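PDB 1NE2: hypothetical protein ta1320 from Thermoplasma acidophilum, which is of unknown function but has the fold of S-adenosylmethionine-dependent methyltransferases and may transfer methyl groups to a substrate not yet identified. Local coordinates for residues Ala37-Ile42 with Ala190-Val195; Gly68-Gly73 with Gly95-Met100; Ala102-Ile107 with Asp112-Asn117; Ala130-Ala135 with Asp152-Glu157; Trp141-Gly146 with Val164-Lys169. All coordinates share one frame; numbering follows the deposited sequence.

Contact 1: Ala37-Ile42 with Ala190-Val195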
# COMPACT_ATOMS: atom_id res chain seq x y z
N ALA B 37 -7.13 20.38 4.48
CA ALA B 37 -6.55 19.12 4.05
C ALA B 37 -5.03 19.19 4.09
O ALA B 37 -4.37 18.26 4.57
CB ALA B 37 -7.01 18.77 2.64
N ALA B 38 -4.47 20.29 3.59
CA ALA B 38 -3.03 20.48 3.59
C ALA B 38 -2.50 20.53 5.03
O ALA B 38 -1.48 19.92 5.33
CB ALA B 38 -2.66 21.76 2.84
N TYR B 39 -3.19 21.26 5.91
CA TYR B 39 -2.76 21.37 7.30
C TYR B 39 -2.69 19.99 7.95
O TYR B 39 -1.69 19.62 8.58
CB TYR B 39 -3.75 22.23 8.10
CG TYR B 39 -3.40 22.34 9.57
CD1 TYR B 39 -2.39 23.19 10.00
CD2 TYR B 39 -4.07 21.57 10.52
CE1 TYR B 39 -2.06 23.29 11.35
CE2 TYR B 39 -3.74 21.66 11.88
CZ TYR B 39 -2.73 22.52 12.28
OH TYR B 39 -2.39 22.62 13.61
N PHE B 40 -3.78 19.24 7.81
CA PHE B 40 -3.90 17.90 8.37
C PHE B 40 -2.80 16.97 7.86
O PHE B 40 -2.11 16.32 8.66
CB PHE B 40 -5.29 17.35 8.00
CG PHE B 40 -5.56 15.93 8.42
CD1 PHE B 40 -5.44 15.54 9.76
CD2 PHE B 40 -6.02 15.01 7.49
CE1 PHE B 40 -5.78 14.24 10.15
CE2 PHE B 40 -6.37 13.71 7.87
CZ PHE B 40 -6.25 13.33 9.21
N LEU B 41 -2.60 16.94 6.55
CA LEU B 41 -1.57 16.08 5.94
C LEU B 41 -0.15 16.46 6.34
O LEU B 41 0.68 15.58 6.56
CB LEU B 41 -1.70 16.08 4.42
CG LEU B 41 -2.96 15.41 3.86
CD1 LEU B 41 -2.98 15.58 2.34
CD2 LEU B 41 -2.99 13.93 4.22
N ILE B 42 0.14 17.75 6.45
CA ILE B 42 1.49 18.16 6.84
C ILE B 42 1.79 17.69 8.27
O ILE B 42 2.93 17.32 8.58
CB ILE B 42 1.69 19.69 6.71
CG1 ILE B 42 1.63 20.09 5.24
CG2 ILE B 42 3.03 20.10 7.33
CD1 ILE B 42 2.58 19.32 4.34
N ALA B 190 -14.20 20.92 14.74
CA ALA B 190 -13.84 19.63 14.17
C ALA B 190 -12.73 19.11 15.05
O ALA B 190 -12.19 19.85 15.88
CB ALA B 190 -13.35 19.80 12.73
N VAL B 191 -12.37 17.84 14.90
CA VAL B 191 -11.31 17.27 15.71
C VAL B 191 -10.39 16.39 14.89
O VAL B 191 -10.83 15.64 14.02
CB VAL B 191 -11.89 16.44 16.89
CG1 VAL B 191 -12.67 15.25 16.37
CG2 VAL B 191 -10.77 15.99 17.81
N ILE B 192 -9.10 16.52 15.17
CA ILE B 192 -8.06 15.73 14.51
C ILE B 192 -7.50 14.75 15.53
O ILE B 192 -7.07 15.16 16.61
CB ILE B 192 -6.90 16.62 14.00
CG1 ILE B 192 -7.37 17.46 12.81
CG2 ILE B 192 -5.70 15.74 13.61
CD1 ILE B 192 -6.31 18.45 12.32
N PHE B 193 -7.51 13.47 15.17
CA PHE B 193 -6.97 12.42 16.03
C PHE B 193 -5.76 11.78 15.36
O PHE B 193 -5.76 11.57 14.15
CB PHE B 193 -8.02 11.32 16.26
CG PHE B 193 -8.97 11.62 17.38
CD1 PHE B 193 -8.52 11.60 18.70
CD2 PHE B 193 -10.30 11.92 17.13
CE1 PHE B 193 -9.40 11.89 19.75
CE2 PHE B 193 -11.18 12.21 18.17
CZ PHE B 193 -10.73 12.19 19.49
N GLY B 194 -4.75 11.49 16.17
CA GLY B 194 -3.54 10.82 15.72
C GLY B 194 -3.36 9.72 16.75
O GLY B 194 -3.27 10.02 17.94
N VAL B 195 -3.32 8.47 16.31
CA VAL B 195 -3.20 7.34 17.23
C VAL B 195 -2.16 6.30 16.81
O VAL B 195 -2.02 5.99 15.62
CB VAL B 195 -4.56 6.59 17.35
CG1 VAL B 195 -4.55 5.66 18.56
CG2 VAL B 195 -5.72 7.58 17.43
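Phe40 and Tyr39, neighbours on the helix, both carry their rings with CG trans to the backbone nitrogen (chi1 176° in Phe40), and this swings the ring ends across to the strand, although neither side chain leaves the helix pointing straight at it. Ile192 meets them from the other side. Its CB faces the helix, and a chi1 of -71° aims CG2 at the Phe40 rim while carrying CG1 and CD1 toward the two rings together. CG2 comes to the rim of the Phe40 ring, near its plane, 3.8 Å from CE1. The longer branch reaches both rings: Ile192 CD1 lies 4.0 Å from Phe40 CD1 and 4.1 Å from CE2 of Tyr39, again at a ring edge. The forked end of the isoleucine thus touches both aromatic rims by van der Waals contact alone. An alanine here would keep only CB and would probably open a gap beside the two ring edges, leaving Phe40 freer to turn. The hydroxyl of Tyr39 is hydrogen-bonded to Glu168, on the strand next to that of Ile192. The contact presses helix 34-46 onto one face of the sheet, at strand 187-197, which runs between strands 142-147 and 162-173. The next residue, Phe193, points to the opposite face of the sheet, where it packs on helix 151-161. On its own side helix 34-46 is flanked by helix 64-71, which Phe40 touches through Leu65, and by helix 6-14.

Contact 2: Gly68-Gly73 with Gly95-Met100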
# COMPACT_ATOMS: atom_id res chain seq x y z
N GLY B 68 -2.98 14.10 -1.83
CA GLY B 68 -2.06 14.87 -1.01
C GLY B 68 -0.95 14.02 -0.43
O GLY B 68 0.21 14.45 -0.35
N SER B 69 -1.29 12.81 -0.00
CA SER B 69 -0.30 11.90 0.56
C SER B 69 0.70 11.54 -0.51
O SER B 69 1.89 11.45 -0.25
CB SER B 69 -0.97 10.62 1.09
OG SER B 69 -1.83 10.92 2.17
N TYR B 70 0.20 11.33 -1.73
CA TYR B 70 1.06 10.99 -2.86
C TYR B 70 1.98 12.16 -3.17
O TYR B 70 3.18 11.99 -3.41
CB TYR B 70 0.18 10.67 -4.08
CG TYR B 70 0.95 10.28 -5.31
CD1 TYR B 70 1.57 9.03 -5.41
CD2 TYR B 70 1.04 11.15 -6.40
CE1 TYR B 70 2.26 8.66 -6.57
CE2 TYR B 70 1.72 10.79 -7.56
CZ TYR B 70 2.32 9.54 -7.64
OH TYR B 70 2.97 9.19 -8.80
N LEU B 71 1.41 13.36 -3.17
CA LEU B 71 2.20 14.57 -3.44
C LEU B 71 3.26 14.81 -2.38
O LEU B 71 4.29 15.43 -2.66
CB LEU B 71 1.27 15.78 -3.55
CG LEU B 71 0.33 15.72 -4.75
CD1 LEU B 71 -0.80 16.73 -4.60
CD2 LEU B 71 1.12 15.97 -6.02
N LEU B 72 3.03 14.32 -1.17
CA LEU B 72 4.00 14.48 -0.08
C LEU B 72 5.09 13.41 -0.07
O LEU B 72 5.92 13.35 0.84
CB LEU B 72 3.28 14.52 1.28
CG LEU B 72 2.58 15.85 1.58
CD1 LEU B 72 1.77 15.72 2.86
CD2 LEU B 72 3.64 16.94 1.74
N GLY B 73 5.10 12.55 -1.09
CA GLY B 73 6.14 11.55 -1.17
C GLY B 73 5.91 10.20 -0.52
O GLY B 73 6.88 9.51 -0.17
N GLY B 95 -3.59 9.93 -10.85
CA GLY B 95 -3.42 8.56 -11.32
C GLY B 95 -2.37 7.71 -10.63
O GLY B 95 -2.42 6.48 -10.71
N GLY B 96 -1.42 8.34 -9.95
CA GLY B 96 -0.38 7.60 -9.26
C GLY B 96 -0.88 6.85 -8.04
O GLY B 96 -0.17 6.00 -7.48
N VAL B 97 -2.09 7.17 -7.61
CA VAL B 97 -2.69 6.53 -6.44
C VAL B 97 -3.50 5.30 -6.82
O VAL B 97 -4.17 5.27 -7.86
CB VAL B 97 -3.62 7.51 -5.70
CG1 VAL B 97 -4.45 6.75 -4.67
CG2 VAL B 97 -2.79 8.60 -5.03
N ASN B 98 -3.43 4.28 -5.97
CA ASN B 98 -4.16 3.05 -6.17
C ASN B 98 -5.59 3.22 -5.65
O ASN B 98 -5.88 2.90 -4.49
CB ASN B 98 -3.44 1.90 -5.45
CG ASN B 98 -4.21 0.59 -5.50
OD1 ASN B 98 -4.88 0.28 -6.49
ND2 ASN B 98 -4.10 -0.20 -4.43
N PHE B 99 -6.47 3.75 -6.50
CA PHE B 99 -7.88 3.96 -6.14
C PHE B 99 -8.72 2.72 -6.44
O PHE B 99 -8.50 2.03 -7.43
CB PHE B 99 -8.46 5.14 -6.91
CG PHE B 99 -8.03 6.48 -6.40
CD1 PHE B 99 -8.49 6.96 -5.17
CD2 PHE B 99 -7.17 7.28 -7.15
CE1 PHE B 99 -8.11 8.21 -4.71
CE2 PHE B 99 -6.78 8.53 -6.69
CZ PHE B 99 -7.26 9.00 -5.47
N MSE B 100 -9.70 2.46 -5.58
CA MSE B 100 -10.57 1.31 -5.77
C MSE B 100 -11.93 1.54 -5.14
O MSE B 100 -12.07 2.29 -4.17
CB MSE B 100 -9.94 0.07 -5.13
CG MSE B 100 -9.58 0.29 -3.66
SE MSE B 100 -8.70 -1.22 -2.87
CE MSE B 100 -6.97 -1.00 -3.69
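In the Rossmann-like alpha/beta fold shared with class I methyltransferases, Tyr70 near the end of helix 64-71 packs on Gly96 and Val97, in the turn that leads into strand 98-101, outermost in this chain's sheet. The sequence running into the helix resembles the GxGxxA pattern of Rossmann-type folds, which Val97 touches. Just before each segment come Cys67 and Cys94, joined by a disulfide, which ties the same two parts of the chain covalently.

The phenol ring lies flat against the turn. Gly96 CA sits over one face, 4.1 Å from the ring centroid and 28° off its normal, a CH-pi contact, while the carbonyl O of Gly96 comes 3.7 Å from Tyr70 CE1. A side chain on Gly96 would run into the ring, since a CB would fall 2.2 Å from Tyr70 CZ. An alanine in place of Tyr70 would probably uncover the Gly96 backbone and leave the turn less firmly held against the helix. Beyond the tyrosine the helix closes in a Schellman motif, with Gly73 at positive phi. At the base of the ring, Val97 turns CG2 to Tyr70 CB at 3.7 Å, while its other methyl, CG1, stands 3.5 Å above the centre of the Phe99 ring.

Contact 3: Ala102-Ile107 with Asp112-Asn117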
# COMPACT_ATOMS: atom_id res chain seq x y z
N ALA B 102 -14.77 0.07 -2.96
CA ALA B 102 -14.86 -1.01 -2.00
C ALA B 102 -15.54 -0.60 -0.71
O ALA B 102 -15.54 0.58 -0.34
CB ALA B 102 -13.46 -1.55 -1.68
N ASP B 103 -16.13 -1.58 -0.04
CA ASP B 103 -16.75 -1.34 1.25
C ASP B 103 -15.59 -1.56 2.22
O ASP B 103 -14.66 -2.31 1.91
CB ASP B 103 -17.85 -2.37 1.52
CG ASP B 103 -18.47 -2.20 2.90
OD1 ASP B 103 -19.13 -1.17 3.13
OD2 ASP B 103 -18.27 -3.10 3.75
N VAL B 104 -15.64 -0.91 3.38
CA VAL B 104 -14.55 -1.05 4.34
C VAL B 104 -14.34 -2.49 4.80
O VAL B 104 -13.21 -2.90 5.09
CB VAL B 104 -14.77 -0.11 5.56
CG1 VAL B 104 -16.01 -0.53 6.33
CG2 VAL B 104 -13.54 -0.11 6.45
N SER B 105 -15.41 -3.28 4.83
CA SER B 105 -15.29 -4.67 5.26
C SER B 105 -14.40 -5.49 4.32
O SER B 105 -13.85 -6.52 4.72
CB SER B 105 -16.68 -5.32 5.31
OG SER B 105 -17.22 -5.45 4.01
N GLU B 106 -14.25 -5.02 3.09
CA GLU B 106 -13.44 -5.72 2.09
C GLU B 106 -11.93 -5.49 2.22
O GLU B 106 -11.15 -6.26 1.67
CB GLU B 106 -13.87 -5.30 0.68
CG GLU B 106 -15.36 -5.12 0.49
CD GLU B 106 -15.72 -4.72 -0.93
OE1 GLU B 106 -16.80 -4.14 -1.14
OE2 GLU B 106 -14.91 -4.99 -1.85
N ILE B 107 -11.53 -4.43 2.91
CA ILE B 107 -10.11 -4.12 3.07
C ILE B 107 -9.38 -5.21 3.86
O ILE B 107 -9.81 -5.61 4.94
CB ILE B 107 -9.93 -2.74 3.75
CG1 ILE B 107 -10.60 -1.65 2.90
CG2 ILE B 107 -8.45 -2.44 3.94
CD1 ILE B 107 -10.10 -1.57 1.46
N ASP B 112 1.28 1.20 6.54
CA ASP B 112 1.88 1.94 7.65
C ASP B 112 0.89 2.89 8.32
O ASP B 112 0.73 2.91 9.55
CB ASP B 112 3.04 2.81 7.17
CG ASP B 112 4.28 2.03 6.84
OD1 ASP B 112 4.85 1.40 7.75
OD2 ASP B 112 4.69 2.04 5.66
N THR B 113 0.23 3.68 7.48
CA THR B 113 -0.67 4.73 7.92
C THR B 113 -2.07 4.67 7.35
O THR B 113 -2.26 4.48 6.15
CB THR B 113 -0.04 6.09 7.54
OG1 THR B 113 1.31 6.13 8.03
CG2 THR B 113 -0.84 7.25 8.11
N TRP B 114 -3.06 4.84 8.22
CA TRP B 114 -4.48 4.85 7.84
C TRP B 114 -5.03 6.26 8.07
O TRP B 114 -4.88 6.83 9.16
CB TRP B 114 -5.27 3.85 8.70
CG TRP B 114 -6.78 3.89 8.57
CD1 TRP B 114 -7.63 4.85 9.05
CD2 TRP B 114 -7.61 2.88 7.98
NE1 TRP B 114 -8.94 4.49 8.81
CE2 TRP B 114 -8.95 3.29 8.16
CE3 TRP B 114 -7.35 1.66 7.34
CZ2 TRP B 114 -10.04 2.52 7.71
CZ3 TRP B 114 -8.43 0.90 6.89
CH2 TRP B 114 -9.76 1.33 7.08
N ILE B 115 -5.66 6.81 7.03
CA ILE B 115 -6.25 8.14 7.12
C ILE B 115 -7.74 8.07 6.79
O ILE B 115 -8.14 7.37 5.86
CB ILE B 115 -5.62 9.12 6.12
CG1 ILE B 115 -4.11 9.25 6.38
CG2 ILE B 115 -6.30 10.49 6.25
CD1 ILE B 115 -3.36 10.00 5.26
N MSE B 116 -8.55 8.79 7.55
CA MSE B 116 -9.98 8.82 7.32
C MSE B 116 -10.57 10.18 7.68
O MSE B 116 -9.99 10.94 8.46
CB MSE B 116 -10.67 7.72 8.12
CG MSE B 116 -10.59 7.90 9.63
SE MSE B 116 -11.29 6.37 10.58
CE MSE B 116 -13.18 6.65 10.33
N ASN B 117 -11.72 10.49 7.10
CA ASN B 117 -12.41 11.75 7.34
C ASN B 117 -13.89 11.42 7.59
O ASN B 117 -14.73 11.59 6.71
CB ASN B 117 -12.25 12.67 6.13
CG ASN B 117 -13.04 13.96 6.27
OD1 ASN B 117 -12.98 14.63 7.30
ND2 ASN B 117 -13.77 14.32 5.22
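Trp114, on strand 111-116 of the central sheet in the Rossmann-like fold shared with class I methyltransferases, receives Val104 and Ile107 from the short 3-10 turn and the residue after it. The meeting is wholly apolar and happens at the rim of the indole, near its plane: Val104 CG2 lies 4.1 Å from CH2, and Ile107 CG2 rests more loosely, 4.5 Å from CZ3. With CG trans to the backbone N (chi1 171°), the indole stretches its six-membered ring across to the turn. Ile56 and Ala58 on the neighbouring strand 54-58, and Lys134 and Ala135 on helix 126-138, are also packed against it.

The polar bonds belong to the turn itself and shape it from within. Asp103 OD2 takes two donors from Ser105, its backbone N in an Asx turn and its hydroxyl. Glu106 reaches back through OE1 to the backbone N of Asp103, just ahead of the turn. Lys134 adds an outside tie by bonding the carbonyl of Ile107, and Glu75 of the second subunit packs on the Ile107 side chain.

At Asp103 OD2 the bond from Ser105 OG is short, 2.6 Å, and uses the anti lone pair, whereas Ser105 N comes from above the carboxylate plane.

Contact 4: Ala130-Ala135 with Asp152-Glu157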
# COMPACT_ATOMS: atom_id res chain seq x y z
N ALA B 130 -17.17 0.29 12.06
CA ALA B 130 -16.53 -0.55 11.05
C ALA B 130 -15.20 0.05 10.62
O ALA B 130 -14.20 -0.66 10.48
CB ALA B 130 -17.45 -0.70 9.85
N PHE B 131 -15.18 1.37 10.40
CA PHE B 131 -13.96 2.04 9.99
C PHE B 131 -12.91 2.00 11.09
O PHE B 131 -11.73 1.79 10.82
CB PHE B 131 -14.24 3.50 9.60
CG PHE B 131 -14.62 3.67 8.17
CD1 PHE B 131 -15.76 3.06 7.65
CD2 PHE B 131 -13.82 4.42 7.31
CE1 PHE B 131 -16.10 3.20 6.31
CE2 PHE B 131 -14.15 4.57 5.96
CZ PHE B 131 -15.29 3.96 5.46
N ILE B 132 -13.34 2.21 12.33
CA ILE B 132 -12.40 2.18 13.45
C ILE B 132 -11.82 0.78 13.58
O ILE B 132 -10.60 0.61 13.68
CB ILE B 132 -13.10 2.57 14.77
CG1 ILE B 132 -13.72 3.96 14.63
CG2 ILE B 132 -12.09 2.56 15.91
CD1 ILE B 132 -14.52 4.41 15.83
N ASP B 133 -12.68 -0.23 13.55
CA ASP B 133 -12.23 -1.62 13.66
C ASP B 133 -11.26 -1.99 12.55
O ASP B 133 -10.21 -2.59 12.80
CB ASP B 133 -13.42 -2.57 13.63
CG ASP B 133 -14.17 -2.62 14.94
OD1 ASP B 133 -15.25 -3.24 14.99
OD2 ASP B 133 -13.67 -2.04 15.93
N LYS B 134 -11.60 -1.63 11.32
CA LYS B 134 -10.74 -1.95 10.19
C LYS B 134 -9.39 -1.25 10.30
O LYS B 134 -8.34 -1.83 9.98
CB LYS B 134 -11.41 -1.55 8.88
CG LYS B 134 -10.61 -1.93 7.63
CD LYS B 134 -11.00 -3.29 7.06
CE LYS B 134 -10.63 -4.45 7.97
NZ LYS B 134 -11.06 -5.76 7.38
N ALA B 135 -9.40 0.00 10.76
CA ALA B 135 -8.17 0.77 10.90
C ALA B 135 -7.18 0.07 11.83
O ALA B 135 -6.01 -0.06 11.50
CB ALA B 135 -8.48 2.18 11.43
N ASP B 152 -15.84 12.43 22.03
CA ASP B 152 -15.83 11.55 23.19
C ASP B 152 -15.78 10.08 22.80
O ASP B 152 -14.96 9.32 23.32
CB ASP B 152 -17.06 11.82 24.06
CG ASP B 152 -17.11 13.23 24.61
OD1 ASP B 152 -16.12 13.65 25.25
OD2 ASP B 152 -18.12 13.92 24.39
N PHE B 153 -16.66 9.69 21.89
CA PHE B 153 -16.72 8.31 21.42
C PHE B 153 -15.40 7.89 20.79
O PHE B 153 -14.87 6.83 21.09
CB PHE B 153 -17.85 8.15 20.40
CG PHE B 153 -17.91 6.78 19.78
CD1 PHE B 153 -18.22 5.66 20.54
CD2 PHE B 153 -17.66 6.61 18.42
CE1 PHE B 153 -18.29 4.39 19.97
CE2 PHE B 153 -17.72 5.35 17.83
CZ PHE B 153 -18.03 4.24 18.61
N LEU B 154 -14.87 8.73 19.90
CA LEU B 154 -13.62 8.41 19.23
C LEU B 154 -12.44 8.30 20.18
O LEU B 154 -11.66 7.36 20.08
CB LEU B 154 -13.33 9.45 18.14
CG LEU B 154 -14.28 9.39 16.95
CD1 LEU B 154 -13.90 10.46 15.94
CD2 LEU B 154 -14.22 8.01 16.30
N ARG B 155 -12.31 9.24 21.10
CA ARG B 155 -11.21 9.19 22.06
C ARG B 155 -11.27 7.89 22.85
O ARG B 155 -10.25 7.22 23.05
CB ARG B 155 -11.28 10.39 23.01
CG ARG B 155 -10.18 10.42 24.05
CD ARG B 155 -10.30 11.65 24.93
NE ARG B 155 -11.65 11.79 25.47
CZ ARG B 155 -12.47 12.80 25.20
NH1 ARG B 155 -12.08 13.79 24.40
NH2 ARG B 155 -13.68 12.83 25.74
N ARG B 156 -12.47 7.53 23.30
CA ARG B 156 -12.65 6.31 24.07
C ARG B 156 -12.19 5.10 23.26
O ARG B 156 -11.37 4.31 23.71
CB ARG B 156 -14.13 6.13 24.44
CG ARG B 156 -14.40 5.01 25.43
CD ARG B 156 -15.88 4.69 25.50
NE ARG B 156 -16.31 3.86 24.37
CZ ARG B 156 -17.58 3.60 24.07
NH1 ARG B 156 -18.56 4.10 24.82
NH2 ARG B 156 -17.87 2.82 23.04
N GLU B 157 -12.74 4.97 22.05
CA GLU B 157 -12.41 3.86 21.17
C GLU B 157 -10.94 3.81 20.76
O GLU B 157 -10.32 2.74 20.78
CB GLU B 157 -13.29 3.89 19.92
CG GLU B 157 -14.76 3.60 20.17
CD GLU B 157 -14.98 2.33 20.98
OE1 GLU B 157 -15.25 2.43 22.20
OE2 GLU B 157 -14.88 1.23 20.40
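This is a helix-helix contact made chiefly by one side chain, Ile132, which reaches from helix 126-138 to Phe153, Leu154 and Glu157 of helix 151-161. Both helices belong to the alpha/beta layering of the Rossmann-like fold, and strand 142-147 lies between them in the chain. Their local axes run at 25° to each other and pass 11.8 Å apart, a wide spacing across which the isoleucine must extend. Its CB already faces the second helix, and a chi2 of 175° extends CD1 away from its own helix toward that one. There the methyl meets Leu154 CD2 at 3.6 Å and Phe153 CE2 at 3.9 Å, and lies near the CB of Glu157.

Deeper in, Leu154 packs on Phe193 of strand 187-197. Arg155 turns to the sheet, forming salt bridges with Asp152 and, through NH1, with Glu167 on strand 162-173. Asp133 OD2 and Glu157 OE2 are 5.7 Å apart and probably repel only weakly, and Glu157 is probably steadied by its neighbour Arg156. That arginine grips it side-on: NE and NH2 both donate to Glu157 OE1 at 2.8 Å in the guanidinium plane, while Glu157 CG lies over one face of the Phe153 ring.

Contact 5: Trp141-Gly146 with Val164-Lys169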
# COMPACT_ATOMS: atom_id res chain seq x y z
N TRP B 141 -0.25 3.43 12.27
CA TRP B 141 -0.56 4.82 12.62
C TRP B 141 -1.92 5.19 12.02
O TRP B 141 -2.12 5.09 10.82
CB TRP B 141 0.53 5.75 12.09
CG TRP B 141 1.89 5.40 12.61
CD1 TRP B 141 2.78 4.51 12.07
CD2 TRP B 141 2.49 5.88 13.81
NE1 TRP B 141 3.89 4.41 12.86
CE2 TRP B 141 3.74 5.24 13.94
CE3 TRP B 141 2.08 6.80 14.80
CZ2 TRP B 141 4.60 5.49 15.02
CZ3 TRP B 141 2.94 7.05 15.87
CH2 TRP B 141 4.18 6.39 15.97
N ILE B 142 -2.83 5.63 12.88
CA ILE B 142 -4.19 5.95 12.47
C ILE B 142 -4.56 7.42 12.72
O ILE B 142 -4.38 7.94 13.82
CB ILE B 142 -5.16 5.01 13.25
CG1 ILE B 142 -4.88 3.56 12.83
CG2 ILE B 142 -6.60 5.40 12.99
CD1 ILE B 142 -5.36 2.50 13.80
N TYR B 143 -5.08 8.07 11.68
CA TYR B 143 -5.46 9.48 11.75
C TYR B 143 -6.89 9.69 11.28
O TYR B 143 -7.35 9.03 10.35
CB TYR B 143 -4.53 10.31 10.87
CG TYR B 143 -3.10 10.35 11.33
CD1 TYR B 143 -2.66 11.34 12.20
CD2 TYR B 143 -2.17 9.41 10.88
CE1 TYR B 143 -1.32 11.40 12.62
CE2 TYR B 143 -0.84 9.46 11.29
CZ TYR B 143 -0.42 10.46 12.15
OH TYR B 143 0.90 10.54 12.53
N SER B 144 -7.58 10.62 11.93
CA SER B 144 -8.97 10.93 11.58
C SER B 144 -9.25 12.40 11.77
O SER B 144 -8.75 13.02 12.71
CB SER B 144 -9.94 10.13 12.47
OG SER B 144 -11.29 10.48 12.20
N ILE B 145 -10.03 12.97 10.86
CA ILE B 145 -10.41 14.37 10.97
C ILE B 145 -11.90 14.37 10.70
O ILE B 145 -12.37 13.80 9.71
CB ILE B 145 -9.65 15.29 9.96
CG1 ILE B 145 -10.08 16.75 10.19
CG2 ILE B 145 -9.93 14.87 8.52
CD1 ILE B 145 -9.19 17.78 9.53
N GLY B 146 -12.66 14.97 11.60
CA GLY B 146 -14.10 15.01 11.43
C GLY B 146 -14.82 15.84 12.47
O GLY B 146 -14.21 16.59 13.22
N VAL B 164 -3.30 7.61 21.94
CA VAL B 164 -3.75 8.84 21.29
C VAL B 164 -2.71 9.92 21.56
O VAL B 164 -2.60 10.42 22.68
CB VAL B 164 -5.12 9.32 21.83
CG1 VAL B 164 -5.52 10.63 21.15
CG2 VAL B 164 -6.18 8.26 21.58
N PHE B 165 -1.93 10.27 20.54
CA PHE B 165 -0.92 11.30 20.73
C PHE B 165 -1.39 12.65 20.21
O PHE B 165 -0.74 13.67 20.45
CB PHE B 165 0.40 10.88 20.08
CG PHE B 165 0.30 10.60 18.61
CD1 PHE B 165 0.38 11.64 17.69
CD2 PHE B 165 0.13 9.30 18.15
CE1 PHE B 165 0.31 11.39 16.33
CE2 PHE B 165 0.06 9.03 16.79
CZ PHE B 165 0.15 10.09 15.87
N ARG B 166 -2.53 12.66 19.52
CA ARG B 166 -3.09 13.91 19.03
C ARG B 166 -4.62 13.93 19.08
O ARG B 166 -5.28 12.98 18.65
CB ARG B 166 -2.64 14.20 17.58
CG ARG B 166 -3.25 15.50 17.01
CD ARG B 166 -2.56 15.91 15.71
NE ARG B 166 -1.12 16.02 15.92
CZ ARG B 166 -0.20 15.41 15.18
NH1 ARG B 166 -0.57 14.64 14.16
NH2 ARG B 166 1.09 15.53 15.48
N GLU B 167 -5.15 14.99 19.67
CA GLU B 167 -6.59 15.24 19.76
C GLU B 167 -6.62 16.75 19.70
O GLU B 167 -6.58 17.44 20.72
CB GLU B 167 -7.21 14.76 21.07
CG GLU B 167 -8.72 14.85 21.00
CD GLU B 167 -9.41 14.42 22.28
OE1 GLU B 167 -8.82 13.64 23.05
OE2 GLU B 167 -10.56 14.85 22.49
N GLU B 168 -6.68 17.25 18.47
CA GLU B 168 -6.61 18.67 18.22
C GLU B 168 -7.89 19.31 17.71
O GLU B 168 -8.55 18.79 16.80
CB GLU B 168 -5.48 18.91 17.23
CG GLU B 168 -5.26 20.35 16.83
CD GLU B 168 -4.21 20.48 15.76
OE1 GLU B 168 -3.60 19.45 15.40
OE2 GLU B 168 -3.99 21.61 15.28
N LYS B 169 -8.23 20.46 18.28
CA LYS B 169 -9.42 21.18 17.87
C LYS B 169 -9.08 22.06 16.66
O LYS B 169 -8.10 22.79 16.68
CB LYS B 169 -9.94 22.05 19.02
CG LYS B 169 -11.17 22.87 18.67
CD LYS B 169 -11.61 23.75 19.84
CE LYS B 169 -10.57 24.81 20.16
NZ LYS B 169 -11.02 25.73 21.25
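Tyr143 and Arg166 both hold Asp47 OD2, the phenol through a hydrogen bond from OH and the guanidinium through a salt bridge from NH1. That shared oxygen lies outside the two strands and is gripped by both side chains. Arg166 reaches it by a bend at chi3 (-55°), which brings NH1 to the edge of the tyrosine ring, 3.7 Å from CE1 and near the ring plane. The two flat groups lie only 18° apart in tilt. With a phenol and an arginine both at hand, the carboxylate of Asp47 is likely to stay charged.

The strands themselves, 142-147 and 162-173, are not neighbours: strand 187-197 runs between them, antiparallel to both. A last strand slotted antiparallel between the fifth and sixth is the hallmark of the class I methyltransferase sheet. Across from Gly194 the edge strand carries a classic beta bulge, in which Phe165 and Arg166 both face that glycine, and both turn their CB toward strand 142-147.

Phe165 takes the crowded position, with CG between its backbone N and carbonyl carbon (chi1 58°), which carries its ring to Trp141 and Tyr143, in an aromatic cluster. Its CZ comes 3.5 Å from Tyr143 OH, which lies at the edge of the phenylalanine ring. At the next corner, Phe165 CE2 lies at the edge of the indole, near its plane, 3.6 Å from Trp141 CE3, the two rings set obliquely. Phe165 CE1 also lies above one face of the Arg166 guanidinium, while Trp141 has a cation-pi partner in Arg196.

Contacts 1 and 3 are buried and apolar where they cross, aliphatic groups meeting aromatic edges. Contacts 2, 4 and 5 are partly buried; contact 2 instead lays a ring face over a glycine backbone, and in 4 and 5 charged groups join the apolar ones. Contacts 1 and 5 share the antiparallel end of the sheet, centres about 6 Å apart. Contact 3 meets contact 5 where strands 111-116 and 142-147 pair, and contact 4 along helix 126-138, while helix 151-161 carries contact 4 to strand 162-173 of contact 5. Contact 2 stands at the other edge of the sheet, about 25 Å centre to centre from contact 4, and, like contact 3, borders the second subunit.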